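Long-range contacts in A197 (Sulfolobus turreted icosahedral virus, PDB 2C0N), which adopts the GT-A fold and is probably a viral glycosyltransferase, transferring sugar from a donor to an acceptor: residues A[64-69]-A[118-123]; A[82-87]-A[158-163]; A[99-104]-A[112-117]. One frame throughout, in Å; residues are numbered along the deposited sequence.

How the interactions relate
Interactions 1 and 2 belong to one mixed sheet; interaction 3, a separate two-stranded sheet, packs against it. Interactions 1 and 2, centred about 13 Å apart, share the antiparallel pairing of strands 84-88 and 120-124: Phe-122 N lies 2.9 Å from Val-85 O, and Phe-120 O lies 2.8 Å from Gly-87 N, both probable hydrogen bonds. The centres of interactions 2 and 3 are about 10 Å apart; Val-113 N, 3.1 Å from Thr-162 O, and the packing of Cys-86 SG on Cys-116 SG join them. Interaction 1 lies beside the acidic sequence beginning at Asp-61, a probable DXD-type motif. The bound nickel, held by His-198 and His-200 of an evident histidine tag, marks no active site.

Interaction 1: A[64-69]-A[118-123]; sequences VVPIEI and LGFTFI
Immediately after the Asp-Glu-Asp sequence that opens with Asp-61, and that is consistent with the DXD motif of GT-A glycosyltransferases, the chain 64-69 packs on the start of strand 120-124. No hydrogen bond crosses the contact; two phenylalanines carry it. Phe-120 stands with CG anti to its backbone N (chi1 -172°), which brings the ring obliquely across Pro-66, whose CG comes within 3.8 Å of Phe-120 CE1. Ile-69 reaches the same ring at its edge, CG1 lying 4.2 Å from Phe-120 CZ. At the root of that side chain, Val-64 CG1 touches Phe-120 CB at 4.1 Å and also rests against the Gly-119 carbonyl oxygen. Phe-122 differs in rotamer, CG anti to the carbonyl carbon (chi1 -62°), and its CZ meets Ile-69 CG2 at 4.0 Å. The corner at Ile-67 thus brings both Pro-66 and Ile-69 against the rings. Phe-120 N donates to Thr-121 OG1, and these two residues form a classic beta bulge opposite Phe-59. Phe-20 of helix 15-23 touches Pro-66 and Ile-69, while Leu-60 packs on Phe-120. Such an apolar core between helix and central sheet, next to an acidic DXD-like sequence, is in keeping with the GT-A fold.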
ATOM      1  N   VAL A  64       6.805   8.907   5.855  1.00 14.97           N
ATOM      2  CA  VAL A  64       8.046   8.658   6.566  1.00 14.31           C
ATOM      3  C   VAL A  64       8.411   7.168   6.429  1.00 14.43           C
ATOM      4  O   VAL A  64       7.612   6.301   6.757  1.00 15.81           O
ATOM      5  CB  VAL A  64       7.913   9.093   8.051  1.00 14.58           C
ATOM      6  CG1 VAL A  64       9.156   8.686   8.846  1.00 16.21           C
ATOM      7  CG2 VAL A  64       7.660  10.601   8.165  1.00 12.90           C
ATOM      8  N   VAL A  65       9.607   6.882   5.907  1.00 15.17           N
ATOM      9  CA  VAL A  65      10.026   5.523   5.611  1.00 15.30           C
ATOM     10  C   VAL A  65      11.322   5.224   6.321  1.00 14.47           C
ATOM     11  O   VAL A  65      12.377   5.723   5.932  1.00 13.73           O
ATOM     12  CB  VAL A  65      10.216   5.278   4.088  1.00 15.92           C
ATOM     13  CG1 VAL A  65      10.640   3.833   3.830  1.00 16.87           C
ATOM     14  CG2 VAL A  65       8.948   5.559   3.357  1.00 17.20           C
ATOM     15  N   PRO A  66      11.250   4.425   7.394  1.00 14.20           N
ATOM     16  CA  PRO A  66      12.453   4.128   8.131  1.00 14.30           C
ATOM     17  C   PRO A  66      13.535   3.453   7.331  1.00 15.68           C
ATOM     18  O   PRO A  66      13.265   2.582   6.464  1.00 13.78           O
ATOM     19  CB  PRO A  66      11.944   3.259   9.288  1.00 14.99           C
ATOM     20  CG  PRO A  66      10.500   3.663   9.420  1.00 14.95           C
ATOM     21  CD  PRO A  66      10.064   3.847   8.050  1.00 13.91           C
ATOM     22  N   ILE A  67      14.767   3.867   7.612  1.00 16.88           N
ATOM     23  CA  ILE A  67      15.929   3.257   6.995  1.00 19.56           C
ATOM     24  C   ILE A  67      16.360   2.068   7.825  1.00 20.48           C
ATOM     25  O   ILE A  67      16.622   0.983   7.295  1.00 22.33           O
ATOM     26  CB  ILE A  67      17.130   4.180   6.968  1.00 20.80           C
ATOM     27  CG1 ILE A  67      16.855   5.384   6.081  1.00 20.61           C
ATOM     28  CG2 ILE A  67      18.305   3.399   6.486  1.00 23.88           C
ATOM     29  CD1 ILE A  67      18.054   6.364   6.009  1.00 22.41           C
ATOM     30  N   GLU A  68      16.548   2.287   9.108  1.00 19.46           N
ATOM     31  CA  GLU A  68      16.730   1.173   9.997  1.00 19.91           C
ATOM     32  C   GLU A  68      16.070   1.523  11.299  1.00 18.48           C
ATOM     33  O   GLU A  68      15.887   2.722  11.642  1.00 18.77           O
ATOM     34  CB  GLU A  68      18.203   0.791  10.209  1.00 20.67           C
ATOM     35  CG  GLU A  68      18.368  -0.592  10.871  1.00 21.80           C
ATOM     36  CD  GLU A  68      19.801  -0.944  11.220  1.00 24.04           C
ATOM     37  OE1 GLU A  68      20.611  -1.159  10.291  1.00 24.96           O
ATOM     38  OE2 GLU A  68      20.103  -1.041  12.443  1.00 26.09           O
ATOM     39  N   ILE A  69      15.614   0.463  11.950  1.00 16.30           N
ATOM     40  CA  ILE A  69      15.065   0.526  13.275  1.00 14.34           C
ATOM     41  C   ILE A  69      15.816  -0.550  14.047  1.00 14.27           C
ATOM     42  O   ILE A  69      15.758  -1.718  13.676  1.00 14.01           O
ATOM     43  CB  ILE A  69      13.560   0.210  13.311  1.00 14.30           C
ATOM     44  CG1 ILE A  69      12.772   1.260  12.508  1.00 12.15           C
ATOM     45  CG2 ILE A  69      13.042   0.173  14.763  1.00 14.14           C
ATOM     46  CD1 ILE A  69      11.285   0.947  12.307  1.00 12.59           C
ATOM     47  N   LEU A 118       5.414  13.330  16.022  1.00 18.33           N
ATOM     48  CA  LEU A 118       4.620  12.088  16.033  1.00 16.44           C
ATOM     49  C   LEU A 118       4.620  11.320  14.710  1.00 15.49           C
ATOM     50  O   LEU A 118       3.726  10.518  14.468  1.00 15.95           O
ATOM     51  CB  LEU A 118       3.167  12.349  16.496  1.00 17.94           C
ATOM     52  CG  LEU A 118       3.074  12.906  17.915  1.00 16.60           C
ATOM     53  CD1 LEU A 118       1.628  13.330  18.248  1.00 18.89           C
ATOM     54  CD2 LEU A 118       3.541  11.875  18.861  1.00 17.16           C
ATOM     55  N   GLY A 119       5.620  11.548  13.868  1.00 12.92           N
ATOM     56  CA  GLY A 119       5.721  10.864  12.613  1.00 12.67           C
ATOM     57  C   GLY A 119       6.637   9.664  12.574  1.00 12.46           C
ATOM     58  O   GLY A 119       6.728   9.015  11.555  1.00 13.53           O
ATOM     59  N   PHE A 120       7.356   9.408  13.660  1.00 12.65           N
ATOM     60  CA  PHE A 120       8.309   8.297  13.731  1.00 12.66           C
ATOM     61  C   PHE A 120       8.620   8.100  15.184  1.00 14.68           C
ATOM     62  O   PHE A 120       9.688   8.497  15.695  1.00 16.03           O
ATOM     63  CB  PHE A 120       9.577   8.651  12.937  1.00 12.82           C
ATOM     64  CG  PHE A 120      10.564   7.515  12.782  1.00 13.55           C
ATOM     65  CD1 PHE A 120      10.221   6.205  13.028  1.00 15.39           C
ATOM     66  CD2 PHE A 120      11.842   7.793  12.353  1.00 14.38           C
ATOM     67  CE1 PHE A 120      11.158   5.186  12.865  1.00 17.59           C
ATOM     68  CE2 PHE A 120      12.779   6.783  12.201  1.00 14.22           C
ATOM     69  CZ  PHE A 120      12.410   5.473  12.435  1.00 15.75           C
ATOM     70  N   THR A 121       7.671   7.510  15.893  1.00 15.17           N
ATOM     71  CA  THR A 121       7.620   7.702  17.324  1.00 15.49           C
ATOM     72  C   THR A 121       7.047   6.458  17.977  1.00 15.33           C
ATOM     73  O   THR A 121       5.986   5.996  17.588  1.00 16.19           O
ATOM     74  CB  THR A 121       6.710   8.884  17.659  1.00 16.38           C
ATOM     75  OG1 THR A 121       7.035  10.011  16.838  1.00 19.89           O
ATOM     76  CG2 THR A 121       6.809   9.264  19.099  1.00 18.12           C
ATOM     77  N   PHE A 122       7.729   5.943  19.001  1.00 15.04           N
ATOM     78  CA  PHE A 122       7.345   4.742  19.688  1.00 14.95           C
ATOM     79  C   PHE A 122       6.894   5.128  21.083  1.00 15.20           C
ATOM     80  O   PHE A 122       7.609   5.829  21.777  1.00 14.83           O
ATOM     81  CB  PHE A 122       8.553   3.803  19.782  1.00 15.14           C
ATOM     82  CG  PHE A 122       9.089   3.360  18.435  1.00 14.80           C
ATOM     83  CD1 PHE A 122       9.910   4.197  17.694  1.00 17.40           C
ATOM     84  CD2 PHE A 122       8.736   2.138  17.906  1.00 15.75           C
ATOM     85  CE1 PHE A 122      10.389   3.822  16.447  1.00 18.24           C
ATOM     86  CE2 PHE A 122       9.188   1.758  16.667  1.00 16.25           C
ATOM     87  CZ  PHE A 122      10.030   2.609  15.930  1.00 16.82           C
ATOM     88  N   ILE A 123       5.710   4.662  21.486  1.00 15.41           N
ATOM     89  CA  ILE A 123       5.155   5.037  22.776  1.00 15.45           C
ATOM     90  C   ILE A 123       4.767   3.784  23.547  1.00 15.18           C
ATOM     91  O   ILE A 123       4.029   2.951  23.071  1.00 14.28           O
ATOM     92  CB  ILE A 123       3.927   5.957  22.642  1.00 15.07           C
ATOM     93  CG1 ILE A 123       4.177   7.061  21.600  1.00 17.55           C
ATOM     94  CG2 ILE A 123       3.540   6.467  23.994  1.00 16.67           C
ATOM     95  CD1 ILE A 123       2.974   7.970  21.365  1.00 17.94           C
TER

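Interaction 2: A[82-87]-A[158-163]; sequences YDVVCG and HKPRTY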
ATOM      1  N   TYR A  82      12.135   5.383  29.898  1.00 16.02           N
ATOM      2  CA  TYR A  82      11.529   6.336  28.968  1.00 16.52           C
ATOM      3  C   TYR A  82      10.104   5.943  28.584  1.00 16.82           C
ATOM      4  O   TYR A  82       9.759   4.757  28.524  1.00 17.79           O
ATOM      5  CB  TYR A  82      12.431   6.548  27.751  1.00 16.95           C
ATOM      6  CG  TYR A  82      13.653   7.292  28.145  1.00 15.39           C
ATOM      7  CD1 TYR A  82      13.625   8.676  28.298  1.00 17.23           C
ATOM      8  CD2 TYR A  82      14.825   6.625  28.426  1.00 20.96           C
ATOM      9  CE1 TYR A  82      14.753   9.377  28.703  1.00 19.51           C
ATOM     10  CE2 TYR A  82      15.968   7.308  28.822  1.00 22.73           C
ATOM     11  CZ  TYR A  82      15.922   8.690  28.962  1.00 22.32           C
ATOM     12  OH  TYR A  82      17.040   9.351  29.388  1.00 22.85           O
ATOM     13  N   ASP A  83       9.281   6.956  28.303  1.00 15.80           N
ATOM     14  CA  ASP A  83       7.925   6.723  27.832  1.00 15.78           C
ATOM     15  C   ASP A  83       7.799   6.738  26.315  1.00 15.81           C
ATOM     16  O   ASP A  83       6.916   6.089  25.733  1.00 16.31           O
ATOM     17  CB  ASP A  83       6.984   7.771  28.452  1.00 15.13           C
ATOM     18  CG  ASP A  83       6.998   7.767  29.943  1.00 16.81           C
ATOM     19  OD1 ASP A  83       6.762   6.686  30.494  1.00 15.52           O
ATOM     20  OD2 ASP A  83       7.239   8.837  30.576  1.00 12.62           O
ATOM     21  N   VAL A  84       8.629   7.530  25.664  1.00 15.87           N
ATOM     22  CA  VAL A  84       8.501   7.770  24.225  1.00 15.35           C
ATOM     23  C   VAL A  84       9.904   7.784  23.658  1.00 15.79           C
ATOM     24  O   VAL A  84      10.815   8.385  24.254  1.00 15.96           O
ATOM     25  CB  VAL A  84       7.862   9.126  23.948  1.00 15.17           C
ATOM     26  CG1 VAL A  84       7.899   9.477  22.452  1.00 15.13           C
ATOM     27  CG2 VAL A  84       6.439   9.160  24.503  1.00 15.65           C
ATOM     28  N   VAL A  85      10.076   7.093  22.546  1.00 16.54           N
ATOM     29  CA  VAL A  85      11.347   7.063  21.833  1.00 17.51           C
ATOM     30  C   VAL A  85      11.103   7.630  20.414  1.00 17.35           C
ATOM     31  O   VAL A  85      10.213   7.159  19.706  1.00 17.49           O
ATOM     32  CB  VAL A  85      11.907   5.651  21.789  1.00 17.33           C
ATOM     33  CG1 VAL A  85      13.163   5.613  20.995  1.00 17.59           C
ATOM     34  CG2 VAL A  85      12.175   5.146  23.216  1.00 18.26           C
ATOM     35  N   CYS A  86      11.886   8.643  20.049  1.00 17.38           N
ATOM     36  CA  CYS A  86      11.688   9.424  18.802  1.00 17.35           C
ATOM     37  C   CYS A  86      12.758   9.077  17.785  1.00 17.38           C
ATOM     38  O   CYS A  86      13.907   8.941  18.137  1.00 16.40           O
ATOM     39  CB  CYS A  86      11.836  10.900  19.073  1.00 17.99           C
ATOM     40  SG  CYS A  86      10.734  11.480  20.345  1.00 23.70           S
ATOM     41  N   GLY A  87      12.336   8.941  16.529  1.00 15.99           N
ATOM     42  CA  GLY A  87      13.249   8.815  15.412  1.00 16.77           C
ATOM     43  C   GLY A  87      13.403  10.102  14.598  1.00 16.29           C
ATOM     44  O   GLY A  87      12.603  11.074  14.682  1.00 17.92           O
ATOM     45  N   HIS A 158       1.168  16.096  28.321  1.00 20.04           N
ATOM     46  CA  HIS A 158       1.372  14.800  28.994  1.00 20.83           C
ATOM     47  C   HIS A 158       2.798  14.547  29.461  1.00 20.44           C
ATOM     48  O   HIS A 158       3.026  13.638  30.242  1.00 20.63           O
ATOM     49  CB  HIS A 158       0.880  13.690  28.083  1.00 21.15           C
ATOM     50  CG  HIS A 158      -0.537  13.894  27.657  1.00 22.56           C
ATOM     51  ND1 HIS A 158      -0.906  14.078  26.343  1.00 26.11           N
ATOM     52  CD2 HIS A 158      -1.665  14.009  28.387  1.00 22.70           C
ATOM     53  CE1 HIS A 158      -2.212  14.261  26.283  1.00 25.56           C
ATOM     54  NE2 HIS A 158      -2.695  14.230  27.511  1.00 27.05           N
ATOM     55  N   LYS A 159       3.739  15.365  28.993  1.00 20.25           N
ATOM     56  CA  LYS A 159       5.127  15.385  29.502  1.00 19.87           C
ATOM     57  C   LYS A 159       5.758  13.984  29.658  1.00 19.35           C
ATOM     58  O   LYS A 159       6.291  13.634  30.715  1.00 18.02           O
ATOM     59  CB  LYS A 159       5.234  16.197  30.809  1.00 20.41           C
ATOM     60  CG  LYS A 159       4.641  17.613  30.676  1.00 21.80           C
ATOM     61  CD  LYS A 159       4.513  18.351  31.979  1.00 23.73           C
ATOM     62  CE  LYS A 159       5.785  19.123  32.355  1.00 24.97           C
ATOM     63  NZ  LYS A 159       5.608  19.809  33.691  1.00 27.58           N
ATOM     64  N   PRO A 160       5.712  13.185  28.593  1.00 18.17           N
ATOM     65  CA  PRO A 160       6.376  11.891  28.630  1.00 17.87           C
ATOM     66  C   PRO A 160       7.888  12.050  28.771  1.00 17.86           C
ATOM     67  O   PRO A 160       8.472  13.038  28.299  1.00 18.38           O
ATOM     68  CB  PRO A 160       6.020  11.280  27.260  1.00 16.88           C
ATOM     69  CG  PRO A 160       5.701  12.453  26.414  1.00 18.65           C
ATOM     70  CD  PRO A 160       5.048  13.424  27.293  1.00 18.01           C
ATOM     71  N   ARG A 161       8.519  11.110  29.444  1.00 17.74           N
ATOM     72  CA  ARG A 161       9.977  11.074  29.438  1.00 17.69           C
ATOM     73  C   ARG A 161      10.374  10.551  28.059  1.00 17.31           C
ATOM     74  O   ARG A 161      10.015   9.437  27.677  1.00 15.38           O
ATOM     75  CB  ARG A 161      10.468  10.243  30.605  1.00 18.49           C
ATOM     76  CG  ARG A 161      10.101  10.991  31.917  1.00 20.80           C
ATOM     77  CD  ARG A 161      10.717  10.519  33.138  1.00 27.59           C
ATOM     78  NE  ARG A 161      10.612   9.073  33.320  1.00 32.50           N
ATOM     79  CZ  ARG A 161      10.464   8.461  34.493  1.00 30.06           C
ATOM     80  NH1 ARG A 161      10.348   9.150  35.627  1.00 30.62           N
ATOM     81  NH2 ARG A 161      10.410   7.140  34.516  1.00 30.41           N
ATOM     82  N   THR A 162      11.051  11.417  27.302  1.00 17.96           N
ATOM     83  CA  THR A 162      11.244  11.267  25.868  1.00 18.18           C
ATOM     84  C   THR A 162      12.744  11.249  25.469  1.00 18.12           C
ATOM     85  O   THR A 162      13.520  12.083  25.911  1.00 18.56           O
ATOM     86  CB  THR A 162      10.501  12.363  25.075  1.00 19.13           C
ATOM     87  OG1 THR A 162       9.129  12.409  25.493  1.00 18.75           O
ATOM     88  CG2 THR A 162      10.546  12.080  23.551  1.00 19.66           C
ATOM     89  N   TYR A 163      13.121  10.270  24.642  1.00 18.00           N
ATOM     90  CA  TYR A 163      14.519  10.098  24.179  1.00 16.40           C
ATOM     91  C   TYR A 163      14.533  10.001  22.665  1.00 16.47           C
ATOM     92  O   TYR A 163      13.688   9.300  22.085  1.00 17.03           O
ATOM     93  CB  TYR A 163      15.097   8.810  24.743  1.00 17.02           C
ATOM     94  CG  TYR A 163      16.583   8.803  24.753  1.00 15.25           C
ATOM     95  CD1 TYR A 163      17.302   8.268  23.699  1.00 16.61           C
ATOM     96  CD2 TYR A 163      17.289   9.341  25.827  1.00 18.95           C
ATOM     97  CE1 TYR A 163      18.673   8.278  23.692  1.00 15.89           C
ATOM     98  CE2 TYR A 163      18.690   9.342  25.833  1.00 19.06           C
ATOM     99  CZ  TYR A 163      19.361   8.800  24.748  1.00 18.21           C
ATOM    100  OH  TYR A 163      20.730   8.789  24.698  1.00 18.04           O
TER
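A parallel strand pair of the central sheet begins here, where 84-88 and 162-173 come together just after helix 150-158. Arg-161 O starts the pairing by accepting two bonds in its carbonyl plane, from Asp-83 N at 2.7 Å and from Val-84 N at 3.1 Å. The Asp-83 carboxylate closes the same corner: OD2, through its anti lone pair, takes the N-H of Arg-161 at 2.8 Å and 165°. Regular pairing follows, Tyr-163 N to Val-84 O and then Cys-86 N to Tyr-163 O (2.8 Å). On one face Tyr-163, with CG anti to its N, sets its CB over the centre of the Tyr-82 ring, a CH-pi contact of 3.9 Å to the centroid, and its CD2 lies 3.5 Å from Tyr-82 CZ. On the other face Val-84 CG2 presses against Pro-160 CB at 3.5 Å, and Cys-86 SG sits only 3.3 Å from Thr-162 CG2. The Arg-161 guanidinium turns to Gly-81, whose carbonyl oxygen accepts a hydrogen bond from NH2. Phe-155 of helix 150-158 covers Val-84, Pro-160 and Thr-162, while helix 71-80 lies on the opposite face, its Lys-77 making a cation-pi contact with Tyr-163; strand 120-124 flanks 84-88 on its other edge.

Interaction 3: A[99-104]-A[112-117]; sequences VYRKDW and EVNGCG
The carbonyl oxygen of Tyr-100 is gripped by two backbone N-H groups, that of Asn-114 at 3.0 Å and that of Gly-115 at 3.3 Å, both lying in its carbonyl plane. This double acceptance marks a classic beta bulge, with Asn-114 and Gly-115 both facing Tyr-100. The return bond is straighter: Tyr-100 N donates to Gly-115 O at 2.9 Å and 169°, making the two residues a hydrogen-bonded antiparallel pair. Tyr-100 holds CG between its backbone N and carbonyl carbon (chi1 63°), the crowded position, and so folds its ring across the partner strand. Gly-115 has no side chain, and its backbone lies directly against one face, CA being 3.9 Å from the centroid of the Tyr-100 ring in a CH-pi contact. Beyond it, the rim of Trp-104 approaches edge-on, CZ3 lying 4.1 Å from Gly-117 N, while Tyr-100 CB sits over one face of the indole. The neighbouring pair, Val-99 with Cys-116, meets through Val-99 CG1 and Cys-116 CB at 4.1 Å. At the outer end, Asn-114 ND2 donates to Arg-101 O from above the carbonyl plane, 3.1 Å away. The Arg-101 side chain, CG nearest, crosses Val-113 at about a right angle, and its NE forms a salt bridge with Glu-105; a water accepts weakly from NH1 and donates to Glu-112 O. Backbone bonds and a tyrosine ring lying on glycine therefore fix this small two-stranded sheet, with apolar Val-99 and Cys-116 turned toward strand 84-88 and the charged ends of Arg-101 and Glu-112 at the exposed side.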
ATOM      1  N   VAL A  99      12.661  16.264  15.810  1.00 16.54           N
ATOM      2  CA  VAL A  99      12.673  16.238  17.264  1.00 16.44           C
ATOM      3  C   VAL A  99      13.037  17.620  17.733  1.00 16.90           C
ATOM      4  O   VAL A  99      13.713  18.355  17.025  1.00 17.30           O
ATOM      5  CB  VAL A  99      13.674  15.205  17.851  1.00 16.97           C
ATOM      6  CG1 VAL A  99      13.469  13.833  17.227  1.00 15.35           C
ATOM      7  CG2 VAL A  99      15.072  15.651  17.649  1.00 17.88           C
ATOM      8  N   TYR A 100      12.572  17.986  18.914  1.00 16.72           N
ATOM      9  CA  TYR A 100      12.884  19.321  19.450  1.00 17.26           C
ATOM     10  C   TYR A 100      13.188  19.351  20.927  1.00 17.76           C
ATOM     11  O   TYR A 100      12.683  18.532  21.701  1.00 16.97           O
ATOM     12  CB  TYR A 100      11.761  20.294  19.145  1.00 17.53           C
ATOM     13  CG  TYR A 100      10.444  19.942  19.787  1.00 17.51           C
ATOM     14  CD1 TYR A 100      10.152  20.336  21.099  1.00 19.29           C
ATOM     15  CD2 TYR A 100       9.467  19.238  19.079  1.00 19.42           C
ATOM     16  CE1 TYR A 100       8.942  20.027  21.677  1.00 17.08           C
ATOM     17  CE2 TYR A 100       8.253  18.929  19.660  1.00 17.53           C
ATOM     18  CZ  TYR A 100       7.996  19.326  20.949  1.00 18.07           C
ATOM     19  OH  TYR A 100       6.777  19.028  21.546  1.00 18.23           O
ATOM     20  N   ARG A 101      14.052  20.297  21.300  1.00 19.76           N
ATOM     21  CA  ARG A 101      14.186  20.725  22.690  1.00 20.58           C
ATOM     22  C   ARG A 101      13.621  22.140  22.741  1.00 21.82           C
ATOM     23  O   ARG A 101      12.419  22.300  22.923  1.00 22.58           O
ATOM     24  CB  ARG A 101      15.623  20.609  23.169  1.00 20.89           C
ATOM     25  CG  ARG A 101      16.050  19.148  23.253  1.00 20.56           C
ATOM     26  CD  ARG A 101      17.496  18.972  23.589  1.00 20.60           C
ATOM     27  NE  ARG A 101      18.350  19.410  22.505  1.00 22.69           N
ATOM     28  CZ  ARG A 101      19.680  19.396  22.526  1.00 24.41           C
ATOM     29  NH1 ARG A 101      20.337  18.964  23.606  1.00 24.73           N
ATOM     30  NH2 ARG A 101      20.355  19.817  21.458  1.00 22.71           N
ATOM     31  N   LYS A 102      14.434  23.162  22.493  1.00 22.21           N
ATOM     32  CA  LYS A 102      13.907  24.536  22.456  1.00 22.46           C
ATOM     33  C   LYS A 102      13.286  24.835  21.101  1.00 22.23           C
ATOM     34  O   LYS A 102      12.338  25.615  21.002  1.00 21.82           O
ATOM     35  CB  LYS A 102      14.987  25.569  22.796  1.00 22.57           C
ATOM     36  CG  LYS A 102      15.402  25.556  24.261  1.00 23.73           C
ATOM     37  CD  LYS A 102      15.711  26.954  24.798  1.00 24.49           C
ATOM     38  CE  LYS A 102      16.103  26.924  26.279  1.00 24.30           C
ATOM     39  NZ  LYS A 102      16.178  28.283  26.914  1.00 25.17           N
ATOM     40  N   ASP A 103      13.827  24.201  20.063  1.00 22.11           N
ATOM     41  CA  ASP A 103      13.298  24.299  18.713  1.00 21.86           C
ATOM     42  C   ASP A 103      13.626  23.005  17.942  1.00 21.09           C
ATOM     43  O   ASP A 103      14.320  22.137  18.465  1.00 19.98           O
ATOM     44  CB  ASP A 103      13.885  25.522  18.016  1.00 22.33           C
ATOM     45  CG  ASP A 103      13.167  25.869  16.719  1.00 25.46           C
ATOM     46  OD1 ASP A 103      12.038  25.356  16.480  1.00 26.29           O
ATOM     47  OD2 ASP A 103      13.745  26.666  15.938  1.00 28.05           O
ATOM     48  N   TRP A 104      13.116  22.880  16.716  1.00 20.38           N
ATOM     49  CA  TRP A 104      13.435  21.724  15.873  1.00 20.91           C
ATOM     50  C   TRP A 104      14.941  21.628  15.827  1.00 20.39           C
ATOM     51  O   TRP A 104      15.620  22.626  15.659  1.00 20.21           O
ATOM     52  CB  TRP A 104      12.822  21.839  14.479  1.00 20.74           C
ATOM     53  CG  TRP A 104      11.363  21.951  14.529  1.00 21.62           C
ATOM     54  CD1 TRP A 104      10.623  23.074  14.276  1.00 23.12           C
ATOM     55  CD2 TRP A 104      10.431  20.940  14.947  1.00 22.08           C
ATOM     56  NE1 TRP A 104       9.289  22.805  14.470  1.00 25.30           N
ATOM     57  CE2 TRP A 104       9.148  21.507  14.886  1.00 25.50           C
ATOM     58  CE3 TRP A 104      10.557  19.596  15.327  1.00 24.18           C
ATOM     59  CZ2 TRP A 104       7.993  20.781  15.211  1.00 26.42           C
ATOM     60  CZ3 TRP A 104       9.427  18.877  15.642  1.00 21.67           C
ATOM     61  CH2 TRP A 104       8.156  19.469  15.588  1.00 25.51           C
ATOM     62  N   GLU A 112      18.041  12.888  25.520  1.00 17.23           N
ATOM     63  CA  GLU A 112      16.715  13.276  25.968  1.00 17.52           C
ATOM     64  C   GLU A 112      16.257  14.532  25.214  1.00 17.77           C
ATOM     65  O   GLU A 112      17.040  15.459  24.990  1.00 18.13           O
ATOM     66  CB  GLU A 112      16.701  13.517  27.495  1.00 18.83           C
ATOM     67  CG  GLU A 112      15.276  13.371  28.078  1.00 20.59           C
ATOM     68  CD  GLU A 112      15.159  13.715  29.517  1.00 25.30           C
ATOM     69  OE1 GLU A 112      16.174  13.560  30.263  1.00 21.00           O
ATOM     70  OE2 GLU A 112      14.035  14.150  29.893  1.00 27.84           O
ATOM     71  N   VAL A 113      14.986  14.560  24.827  1.00 16.24           N
ATOM     72  CA  VAL A 113      14.404  15.720  24.129  1.00 17.40           C
ATOM     73  C   VAL A 113      13.045  16.071  24.751  1.00 17.68           C
ATOM     74  O   VAL A 113      12.553  15.326  25.582  1.00 18.35           O
ATOM     75  CB  VAL A 113      14.242  15.456  22.600  1.00 17.16           C
ATOM     76  CG1 VAL A 113      15.600  15.259  21.917  1.00 19.14           C
ATOM     77  CG2 VAL A 113      13.345  14.254  22.321  1.00 18.28           C
ATOM     78  N   ASN A 114      12.441  17.184  24.336  1.00 18.32           N
ATOM     79  CA  ASN A 114      11.093  17.568  24.824  1.00 19.14           C
ATOM     80  C   ASN A 114       9.955  16.918  24.028  1.00 18.93           C
ATOM     81  O   ASN A 114       8.894  16.585  24.571  1.00 20.04           O
ATOM     82  CB  ASN A 114      10.943  19.105  24.848  1.00 19.25           C
ATOM     83  CG  ASN A 114      11.727  19.756  25.968  1.00 21.08           C
ATOM     84  OD1 ASN A 114      11.561  19.413  27.144  1.00 24.02           O
ATOM     85  ND2 ASN A 114      12.564  20.728  25.616  1.00 21.37           N
ATOM     86  N   GLY A 115      10.158  16.714  22.735  1.00 18.03           N
ATOM     87  CA  GLY A 115       9.169  16.016  21.941  1.00 18.09           C
ATOM     88  C   GLY A 115       9.601  15.858  20.495  1.00 17.92           C
ATOM     89  O   GLY A 115      10.757  16.098  20.155  1.00 16.93           O
ATOM     90  N   CYS A 116       8.644  15.475  19.662  1.00 18.51           N
ATOM     91  CA  CYS A 116       8.848  15.299  18.233  1.00 19.78           C
ATOM     92  C   CYS A 116       7.502  15.476  17.512  1.00 19.31           C
ATOM     93  O   CYS A 116       6.518  15.818  18.159  1.00 19.45           O
ATOM     94  CB  CYS A 116       9.470  13.934  17.970  1.00 20.53           C
ATOM     95  SG  CYS A 116       8.525  12.554  18.507  1.00 25.44           S
ATOM     96  N   GLY A 117       7.450  15.285  16.192  1.00 18.85           N
ATOM     97  CA  GLY A 117       6.208  15.526  15.413  1.00 19.93           C
ATOM     98  C   GLY A 117       5.166  14.403  15.295  1.00 19.31           C
ATOM     99  O   GLY A 117       4.154  14.540  14.559  1.00 20.74           O
TER
HETATM  100  O   HOH W   1      19.388  16.326  25.324  1.00 45.94           O